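Local coordinates for putative metal binding protein (Coccidioides immitis, PDB 3CVG), which probably binds a metal ion or another small ligand in the manner of periplasmic binding proteins, at residues A[105-119]-A[195-208]. Sequence-based numbering, arbitrary orientation.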
loop_
_atom_site.group_PDB
_atom_site.type_symbol
_atom_site.label_atom_id
_atom_site.label_comp_id
_atom_site.label_asym_id
_atom_site.label_seq_id
_atom_site.Cartn_x
_atom_site.Cartn_y
_atom_site.Cartn_z
ATOM N N ASP A 105 5.312 -2.120 3.766
ATOM C CA ASP A 105 4.268 -1.235 4.264
ATOM C C ASP A 105 3.350 -2.117 5.106
ATOM O O ASP A 105 3.498 -3.342 5.110
ATOM C CB ASP A 105 3.518 -0.604 3.086
ATOM C CG ASP A 105 2.404 0.337 3.531
ATOM O OD1 ASP A 105 2.490 0.896 4.645
ATOM O OD2 ASP A 105 1.448 0.530 2.749
ATOM N N HIS A 106 2.408 -1.518 5.825
ATOM C CA HIS A 106 1.527 -2.314 6.667
ATOM C C HIS A 106 0.075 -1.844 6.638
ATOM O O HIS A 106 -0.201 -0.647 6.656
ATOM C CB HIS A 106 2.036 -2.305 8.114
ATOM C CG HIS A 106 3.497 -2.623 8.241
ATOM N ND1 HIS A 106 4.482 -1.672 8.086
ATOM C CD2 HIS A 106 4.139 -3.802 8.438
ATOM C CE1 HIS A 106 5.667 -2.247 8.180
ATOM N NE2 HIS A 106 5.487 -3.539 8.392
ATOM N N PHE A 107 -0.843 -2.803 6.570
ATOM C CA PHE A 107 -2.274 -2.504 6.579
ATOM C C PHE A 107 -2.727 -2.611 8.040
ATOM O O PHE A 107 -2.021 -3.184 8.877
ATOM C CB PHE A 107 -3.053 -3.544 5.751
ATOM C CG PHE A 107 -2.886 -3.403 4.252
ATOM C CD1 PHE A 107 -3.426 -2.315 3.574
ATOM C CD2 PHE A 107 -2.220 -4.386 3.517
ATOM C CE1 PHE A 107 -3.315 -2.207 2.181
ATOM C CE2 PHE A 107 -2.100 -4.288 2.127
ATOM C CZ PHE A 107 -2.651 -3.194 1.458
HETATM N N MSE A 108 -3.890 -2.052 8.353
HETATM C CA MSE A 108 -4.437 -2.159 9.699
HETATM C C MSE A 108 -5.961 -2.165 9.672
HETATM O O MSE A 108 -6.583 -1.556 8.791
HETATM C CB MSE A 108 -3.928 -1.034 10.624
HETATM C CG MSE A 108 -3.615 0.317 9.978
HETATM SE SE MSE A 108 -2.759 1.573 11.258
HETATM C CE MSE A 108 -4.321 2.175 12.220
ATOM N N LEU A 109 -6.554 -2.901 10.608
ATOM C CA LEU A 109 -8.006 -2.952 10.735
ATOM C C LEU A 109 -8.321 -2.034 11.904
ATOM O O LEU A 109 -7.817 -2.234 13.012
ATOM C CB LEU A 109 -8.488 -4.364 11.058
ATOM C CG LEU A 109 -9.992 -4.472 11.322
ATOM C CD1 LEU A 109 -10.774 -4.124 10.045
ATOM C CD2 LEU A 109 -10.321 -5.877 11.805
ATOM N N ILE A 110 -9.119 -1.008 11.650
ATOM C CA ILE A 110 -9.479 -0.075 12.703
ATOM C C ILE A 110 -11.004 -0.018 12.801
ATOM O O ILE A 110 -11.708 -0.386 11.859
ATOM C CB ILE A 110 -8.883 1.325 12.416
ATOM C CG1 ILE A 110 -9.540 1.952 11.181
ATOM C CG2 ILE A 110 -7.380 1.206 12.167
ATOM C CD1 ILE A 110 -10.796 2.750 11.492
ATOM N N GLY A 111 -11.511 0.424 13.948
ATOM C CA GLY A 111 -12.950 0.511 14.134
ATOM C C GLY A 111 -13.297 1.467 15.263
ATOM O O GLY A 111 -12.402 1.997 15.926
ATOM N N PRO A 112 -14.592 1.708 15.513
ATOM C CA PRO A 112 -15.006 2.621 16.580
ATOM C C PRO A 112 -14.733 2.101 17.990
ATOM O O PRO A 112 -14.690 0.894 18.225
ATOM C CB PRO A 112 -16.499 2.802 16.311
ATOM C CG PRO A 112 -16.903 1.458 15.812
ATOM C CD PRO A 112 -15.765 1.090 14.862
ATOM N N PRO A 113 -14.537 3.018 18.950
ATOM C CA PRO A 113 -14.274 2.661 20.346
ATOM C C PRO A 113 -15.381 1.781 20.937
ATOM O O PRO A 113 -15.122 0.957 21.803
ATOM C CB PRO A 113 -14.190 4.020 21.038
ATOM C CG PRO A 113 -13.608 4.890 19.976
ATOM C CD PRO A 113 -14.368 4.466 18.738
ATOM N N SER A 114 -16.610 1.952 20.461
ATOM C CA SER A 114 -17.734 1.160 20.967
ATOM C C SER A 114 -17.591 -0.324 20.647
ATOM O O SER A 114 -18.207 -1.165 21.298
ATOM C CB SER A 114 -19.058 1.687 20.403
ATOM O OG SER A 114 -19.010 1.787 18.989
ATOM N N ASN A 115 -16.792 -0.637 19.629
ATOM C CA ASN A 115 -16.535 -2.018 19.244
ATOM C C ASN A 115 -17.791 -2.898 19.245
ATOM O O ASN A 115 -17.870 -3.887 19.974
ATOM C CB ASN A 115 -15.466 -2.596 20.191
ATOM C CG ASN A 115 -14.901 -3.919 19.714
ATOM O OD1 ASN A 115 -15.010 -4.273 18.538
ATOM N ND2 ASN A 115 -14.267 -4.652 20.629
ATOM N N PRO A 116 -18.794 -2.549 18.421
ATOM C CA PRO A 116 -20.018 -3.352 18.376
ATOM C C PRO A 116 -19.806 -4.809 17.958
ATOM O O PRO A 116 -20.581 -5.691 18.353
ATOM C CB PRO A 116 -20.915 -2.566 17.414
ATOM C CG PRO A 116 -19.926 -1.822 16.540
ATOM C CD PRO A 116 -18.911 -1.362 17.557
ATOM N N ALA A 117 -18.758 -5.067 17.175
ATOM C CA ALA A 117 -18.456 -6.422 16.733
ATOM C C ALA A 117 -17.761 -7.199 17.854
ATOM O O ALA A 117 -17.522 -8.403 17.738
ATOM C CB ALA A 117 -17.569 -6.388 15.502
ATOM N N LYS A 118 -17.430 -6.492 18.931
ATOM C CA LYS A 118 -16.771 -7.101 20.085
ATOM C C LYS A 118 -15.491 -7.855 19.720
ATOM O O LYS A 118 -15.254 -8.975 20.175
ATOM C CB LYS A 118 -17.768 -8.015 20.807
ATOM C CG LYS A 118 -18.992 -7.244 21.269
ATOM C CD LYS A 118 -20.105 -8.125 21.815
ATOM C CE LYS A 118 -21.302 -7.259 22.215
ATOM N NZ LYS A 118 -21.725 -6.311 21.124
ATOM N N LEU A 119 -14.662 -7.214 18.903
ATOM C CA LEU A 119 -13.396 -7.781 18.462
ATOM C C LEU A 119 -12.371 -7.812 19.591
ATOM O O LEU A 119 -12.244 -6.850 20.348
ATOM C CB LEU A 119 -12.828 -6.962 17.299
ATOM C CG LEU A 119 -13.676 -6.857 16.030
ATOM C CD1 LEU A 119 -12.843 -6.227 14.924
ATOM C CD2 LEU A 119 -14.149 -8.248 15.614
ATOM N N ILE A 195 -14.156 6.703 10.443
ATOM C CA ILE A 195 -14.107 7.160 11.822
ATOM C C ILE A 195 -15.346 7.974 12.176
ATOM O O ILE A 195 -15.969 7.729 13.205
ATOM C CB ILE A 195 -12.830 7.986 12.062
ATOM C CG1 ILE A 195 -11.614 7.067 11.947
ATOM C CG2 ILE A 195 -12.856 8.639 13.446
ATOM C CD1 ILE A 195 -10.301 7.823 11.767
ATOM N N LEU A 196 -15.707 8.916 11.313
ATOM C CA LEU A 196 -16.876 9.765 11.542
ATOM C C LEU A 196 -18.167 8.957 11.559
ATOM O O LEU A 196 -19.092 9.264 12.307
ATOM C CB LEU A 196 -16.990 10.838 10.456
ATOM C CG LEU A 196 -15.947 11.959 10.412
ATOM C CD1 LEU A 196 -16.234 12.897 9.247
ATOM C CD2 LEU A 196 -15.977 12.726 11.720
ATOM N N LEU A 197 -18.224 7.917 10.735
ATOM C CA LEU A 197 -19.417 7.088 10.632
ATOM C C LEU A 197 -19.434 5.921 11.605
ATOM O O LEU A 197 -20.407 5.174 11.651
ATOM C CB LEU A 197 -19.538 6.541 9.211
ATOM C CG LEU A 197 -19.653 7.569 8.090
ATOM C CD1 LEU A 197 -19.287 6.903 6.776
ATOM C CD2 LEU A 197 -21.068 8.152 8.049
ATOM N N ARG A 198 -18.359 5.766 12.373
ATOM C CA ARG A 198 -18.239 4.666 13.327
ATOM C C ARG A 198 -18.271 3.302 12.634
ATOM O O ARG A 198 -19.029 2.413 13.019
ATOM C CB ARG A 198 -19.346 4.738 14.386
ATOM C CG ARG A 198 -19.258 5.969 15.276
ATOM C CD ARG A 198 -20.344 5.951 16.342
ATOM N NE ARG A 198 -21.661 6.167 15.751
ATOM C CZ ARG A 198 -22.808 5.949 16.380
ATOM N NH1 ARG A 198 -22.809 5.503 17.632
ATOM N NH2 ARG A 198 -23.956 6.179 15.756
ATOM N N GLU A 199 -17.442 3.141 11.607
ATOM C CA GLU A 199 -17.375 1.883 10.879
ATOM C C GLU A 199 -15.968 1.304 10.948
ATOM O O GLU A 199 -14.988 2.024 11.190
ATOM C CB GLU A 199 -17.755 2.094 9.408
ATOM C CG GLU A 199 -19.085 2.797 9.201
ATOM C CD GLU A 199 -19.454 2.987 7.737
ATOM O OE1 GLU A 199 -18.557 2.990 6.860
ATOM O OE2 GLU A 199 -20.656 3.158 7.463
ATOM N N TYR A 200 -15.871 -0.003 10.754
ATOM C CA TYR A 200 -14.580 -0.664 10.729
ATOM C C TYR A 200 -14.086 -0.518 9.296
ATOM O O TYR A 200 -14.889 -0.350 8.372
ATOM C CB TYR A 200 -14.718 -2.151 11.043
ATOM C CG TYR A 200 -15.160 -2.459 12.456
ATOM C CD1 TYR A 200 -14.243 -2.879 13.422
ATOM C CD2 TYR A 200 -16.505 -2.373 12.817
ATOM C CE1 TYR A 200 -14.656 -3.212 14.717
ATOM C CE2 TYR A 200 -16.930 -2.705 14.106
ATOM C CZ TYR A 200 -16.000 -3.126 15.053
ATOM O OH TYR A 200 -16.428 -3.473 16.320
ATOM N N THR A 201 -12.772 -0.556 9.113
ATOM C CA THR A 201 -12.214 -0.465 7.779
ATOM C C THR A 201 -10.753 -0.878 7.773
ATOM O O THR A 201 -10.073 -0.805 8.798
ATOM C CB THR A 201 -12.301 0.972 7.216
ATOM O OG1 THR A 201 -12.009 0.946 5.819
ATOM C CG2 THR A 201 -11.282 1.890 7.907
ATOM N N ILE A 202 -10.288 -1.340 6.619
ATOM C CA ILE A 202 -8.886 -1.694 6.466
ATOM C C ILE A 202 -8.295 -0.429 5.870
ATOM O O ILE A 202 -8.851 0.136 4.926
ATOM C CB ILE A 202 -8.688 -2.878 5.497
ATOM C CG1 ILE A 202 -9.101 -4.185 6.190
ATOM C CG2 ILE A 202 -7.245 -2.937 5.022
ATOM C CD1 ILE A 202 -8.200 -4.612 7.345
ATOM N N THR A 203 -7.197 0.031 6.460
ATOM C CA THR A 203 -6.508 1.232 6.015
ATOM C C THR A 203 -5.010 0.917 6.103
ATOM O O THR A 203 -4.632 -0.233 6.338
ATOM C CB THR A 203 -6.878 2.453 6.925
ATOM O OG1 THR A 203 -6.256 3.644 6.428
ATOM C CG2 THR A 203 -6.426 2.221 8.364
ATOM N N ASP A 204 -4.156 1.912 5.906
ATOM C CA ASP A 204 -2.724 1.644 5.994
ATOM C C ASP A 204 -2.067 2.569 7.008
ATOM O O ASP A 204 -2.607 3.628 7.337
ATOM C CB ASP A 204 -2.050 1.786 4.623
ATOM C CG ASP A 204 -2.191 3.173 4.044
ATOM O OD1 ASP A 204 -3.273 3.505 3.513
ATOM O OD2 ASP A 204 -1.218 3.944 4.123
ATOM N N TYR A 205 -0.899 2.162 7.496
ATOM C CA TYR A 205 -0.177 2.933 8.496
ATOM C C TYR A 205 0.051 4.394 8.127
ATOM O O TYR A 205 -0.179 5.279 8.950
ATOM C CB TYR A 205 1.169 2.265 8.802
ATOM C CG TYR A 205 1.864 2.823 10.030
ATOM C CD1 TYR A 205 1.166 3.019 11.223
ATOM C CD2 TYR A 205 3.231 3.122 10.008
ATOM C CE1 TYR A 205 1.809 3.499 12.366
ATOM C CE2 TYR A 205 3.886 3.596 11.143
ATOM C CZ TYR A 205 3.172 3.786 12.313
ATOM O OH TYR A 205 3.807 4.272 13.425
ATOM N N GLY A 206 0.501 4.639 6.896
ATOM C CA GLY A 206 0.773 5.997 6.440
ATOM C C GLY A 206 -0.438 6.914 6.424
ATOM O O GLY A 206 -0.341 8.102 6.751
ATOM N N THR A 207 -1.582 6.367 6.027
ATOM C CA THR A 207 -2.821 7.135 5.988
ATOM C C THR A 207 -3.200 7.492 7.424
ATOM O O THR A 207 -3.608 8.618 7.711
ATOM C CB THR A 207 -3.947 6.307 5.342
ATOM O OG1 THR A 207 -3.571 5.971 4.001
ATOM C CG2 THR A 207 -5.258 7.096 5.319
ATOM N N TYR A 208 -3.051 6.522 8.320
ATOM C CA TYR A 208 -3.345 6.712 9.737
ATOM C C TYR A 208 -2.539 7.885 10.316
ATOM O O TYR A 208 -3.072 8.733 11.051
ATOM C CB TYR A 208 -3.004 5.430 10.504
ATOM C CG TYR A 208 -3.049 5.561 12.006
ATOM C CD1 TYR A 208 -4.253 5.804 12.674
ATOM C CD2 TYR A 208 -1.885 5.444 12.767
ATOM C CE1 TYR A 208 -4.297 5.932 14.057
ATOM C CE2 TYR A 208 -1.917 5.571 14.164
ATOM C CZ TYR A 208 -3.127 5.810 14.797
ATOM O OH TYR A 208 -3.169 5.929 16.167
HETATM O O HOH W 1 1.119 3.356 4.342
#
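Met-108, a selenomethionine, lays its methyl CE over one face of the Tyr-208 ring, 3.6 Å from Tyr-208 CG, a CH-pi contact. The bend at chi3 (-80°) turns CE onto the ring, and SE completes a Met-aromatic contact. On the same sheet face, Ile-110 runs beside Thr-201, pointing the same way, with Ile-110 CG1 and CD1 against Thr-201 CG2. On the other face Leu-109 CB meets Ile-202 CD1 at 3.7 Å. Strands 105-111 and 200-204 pair antiparallel, and Met-108 with Thr-203 and Ile-110 with Thr-201 are the hydrogen-bonded pairs.

Past Gly-111 the Tyr-200 ring reaches the two type I turns of 112-118. Pro-112 CD sits over the ring centre, a CH-pi contact at 4.0 Å. Leu-119 CD1 touches CE1. Tyr-200 OH donates to Asn-115 OD1 (2.8 Å), in the carbonyl plane on a lone pair, and accepts from Ala-117 N (2.9 Å). Asn-115 OD1 also accepts from Leu-119 N, and Asn-115 ND2 donates to Leu-119 O, so the amide is held at both ends. At the far end, Tyr-205 N donates to His-106 O (3.0 Å), and Asp-204 is the N-cap of helix 205-208, its OD2 accepting from Thr-207 N.

The pairing lies within the PBP superfamily domain, the Phe-107 side chain about 5 Å from the bound calcium ion. Helix 187-196 packs on Ile-110 and Thr-203, helix 125-138 on Leu-109 and Tyr-200, and strand 220-224 on Met-108 and Tyr-208.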